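Local coordinates for PAAR motif family protein (Pseudomonas aeruginosa, PDB 6XRF) that probably caps the spike tip of a type VI secretion system as a PAAR-domain effector, of which this chain is the N-terminal helical part, at residues Ala7-Glu12 and Ala48-Gly53. Sequence-based numbering, arbitrary orientation.
Sequences ARLGDE and AVILAG
The guanidinium of R8 lies against I50, whose CG2 methyl sits on one face, 3.5 Å above the plane and offset toward the rim. R8 CZ and R8 NE each lie 3.6 Å from I50 CG2. At the edge, and nearly in the guanidinium plane, stands the carboxylate of E12, one helical turn further on. The salt bridge R8 NE to E12 OE2 is 3.2 Å long and almost straight, at 168°, although NE approaches the oxygen from above the carboxylate plane. CG is anti to the backbone N (chi1 -171°) and the chain runs extended to NE, which carries the guanidinium out to I50. The two side chains cross obliquely, and the edge bond to E12 probably limits the turning of the flat group over that methyl.

The pair illustrates how a helix can border an apolar contact with an intrahelical i to i+4 salt bridge. Here helix 3-14 meets helix 45-57, their local axes 10.0 Å apart and inclined at 49°; A7, R8, D11 and H15 are consistent with the N-terminal prePAAR pattern AARxxDxxxH. Next to this pair, L9 and I50 bring their backbones closest, and L9 CD1 touches both V49 CG1 (3.8 Å) and I50 CG1 (4.0 Å). The isoleucine's other branch, ending in CD1, lies by the L9 backbone N and CB.

A water joins the helices on the polar side, donating to E12 OE1 (2.7 Å) and to the carbonyl oxygen I50 O (2.6 Å). The carboxylate is thus held through both oxygens, and the nearby guanidinium probably favours its ionised form. Beyond the contact, D11 turns to a salt bridge with a basic side chain of another protein chain, while A52 packs on L31 and I32 of helix 25-37.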
loop_
_atom_site.group_PDB
_atom_site.type_symbol
_atom_site.label_atom_id
_atom_site.label_comp_id
_atom_site.label_asym_id
_atom_site.label_seq_id
_atom_site.Cartn_x
_atom_site.Cartn_y
_atom_site.Cartn_z
ATOM N N ALA C 7 -6.034 -0.076 -12.235
ATOM C CA ALA C 7 -7.478 -0.032 -12.429
ATOM C C ALA C 7 -8.170 -1.090 -11.579
ATOM O O ALA C 7 -9.168 -0.808 -10.906
ATOM C CB ALA C 7 -7.820 -0.216 -13.907
ATOM N N ARG C 8 -7.652 -2.323 -11.594
ATOM C CA ARG C 8 -8.238 -3.371 -10.765
ATOM C C ARG C 8 -8.196 -2.976 -9.293
ATOM O O ARG C 8 -9.199 -3.088 -8.577
ATOM C CB ARG C 8 -7.513 -4.697 -10.996
ATOM C CG ARG C 8 -8.184 -5.903 -10.327
ATOM C CD ARG C 8 -7.538 -7.228 -10.733
ATOM N NE ARG C 8 -7.790 -8.277 -9.742
ATOM C CZ ARG C 8 -7.406 -9.547 -9.861
ATOM N NH1 ARG C 8 -6.747 -9.957 -10.937
ATOM N NH2 ARG C 8 -7.686 -10.413 -8.900
ATOM N N LEU C 9 -7.042 -2.490 -8.825
ATOM C CA LEU C 9 -6.908 -2.134 -7.415
ATOM C C LEU C 9 -7.859 -1.002 -7.049
ATOM O O LEU C 9 -8.635 -1.113 -6.093
ATOM C CB LEU C 9 -5.462 -1.743 -7.107
ATOM C CG LEU C 9 -5.066 -1.641 -5.634
ATOM C CD1 LEU C 9 -5.488 -2.866 -4.836
ATOM C CD2 LEU C 9 -3.553 -1.439 -5.524
ATOM N N GLY C 10 -7.813 0.095 -7.805
ATOM C CA GLY C 10 -8.693 1.216 -7.517
ATOM C C GLY C 10 -10.158 0.827 -7.545
ATOM O O GLY C 10 -10.957 1.320 -6.745
ATOM N N ASP C 11 -10.529 -0.065 -8.465
ATOM C CA ASP C 11 -11.900 -0.559 -8.505
ATOM C C ASP C 11 -12.218 -1.395 -7.272
ATOM O O ASP C 11 -13.245 -1.189 -6.614
ATOM C CB ASP C 11 -12.120 -1.380 -9.776
ATOM C CG ASP C 11 -13.544 -1.868 -9.912
ATOM O OD1 ASP C 11 -14.421 -1.041 -10.235
ATOM O OD2 ASP C 11 -13.789 -3.074 -9.695
ATOM N N GLU C 12 -11.345 -2.349 -6.943
ATOM C CA GLU C 12 -11.621 -3.248 -5.829
ATOM C C GLU C 12 -11.781 -2.483 -4.519
ATOM O O GLU C 12 -12.713 -2.745 -3.750
ATOM C CB GLU C 12 -10.508 -4.292 -5.711
ATOM C CG GLU C 12 -10.866 -5.637 -6.342
ATOM C CD GLU C 12 -9.667 -6.551 -6.519
ATOM O OE1 GLU C 12 -8.633 -6.310 -5.866
ATOM O OE2 GLU C 12 -9.758 -7.508 -7.321
ATOM N N ALA C 48 1.056 -6.883 -5.767
ATOM C CA ALA C 48 1.106 -7.583 -4.486
ATOM C C ALA C 48 -0.183 -7.383 -3.698
ATOM O O ALA C 48 -0.768 -8.345 -3.183
ATOM C CB ALA C 48 2.308 -7.103 -3.671
ATOM N N VAL C 49 -0.641 -6.134 -3.591
ATOM C CA VAL C 49 -1.845 -5.851 -2.815
ATOM C C VAL C 49 -3.048 -6.566 -3.418
ATOM O O VAL C 49 -3.914 -7.071 -2.693
ATOM C CB VAL C 49 -2.064 -4.329 -2.723
ATOM C CG1 VAL C 49 -3.330 -4.009 -1.949
ATOM C CG2 VAL C 49 -0.862 -3.662 -2.063
ATOM N N ILE C 50 -3.116 -6.633 -4.750
ATOM C CA ILE C 50 -4.218 -7.336 -5.405
ATOM C C ILE C 50 -4.235 -8.801 -4.985
ATOM O O ILE C 50 -5.268 -9.333 -4.562
ATOM C CB ILE C 50 -4.112 -7.185 -6.934
ATOM C CG1 ILE C 50 -4.695 -5.837 -7.370
ATOM C CG2 ILE C 50 -4.825 -8.327 -7.647
ATOM C CD1 ILE C 50 -4.127 -5.311 -8.666
ATOM N N LEU C 51 -3.087 -9.474 -5.093
ATOM C CA LEU C 51 -3.022 -10.890 -4.743
ATOM C C LEU C 51 -3.383 -11.114 -3.279
ATOM O O LEU C 51 -4.060 -12.094 -2.942
ATOM C CB LEU C 51 -1.623 -11.429 -5.048
ATOM C CG LEU C 51 -1.313 -12.887 -4.711
ATOM C CD1 LEU C 51 -2.162 -13.840 -5.534
ATOM C CD2 LEU C 51 0.181 -13.163 -4.932
ATOM N N ALA C 52 -2.937 -10.217 -2.394
ATOM C CA ALA C 52 -3.308 -10.319 -0.985
ATOM C C ALA C 52 -4.823 -10.341 -0.817
ATOM O O ALA C 52 -5.352 -11.058 0.044
ATOM C CB ALA C 52 -2.695 -9.157 -0.203
ATOM N N GLY C 53 -5.537 -9.565 -1.635
ATOM C CA GLY C 53 -6.989 -9.566 -1.564
ATOM C C GLY C 53 -7.615 -10.803 -2.185
ATOM O O GLY C 53 -8.628 -11.306 -1.691
HETATM O O HOH W 1 -7.545 -8.806 -5.621
#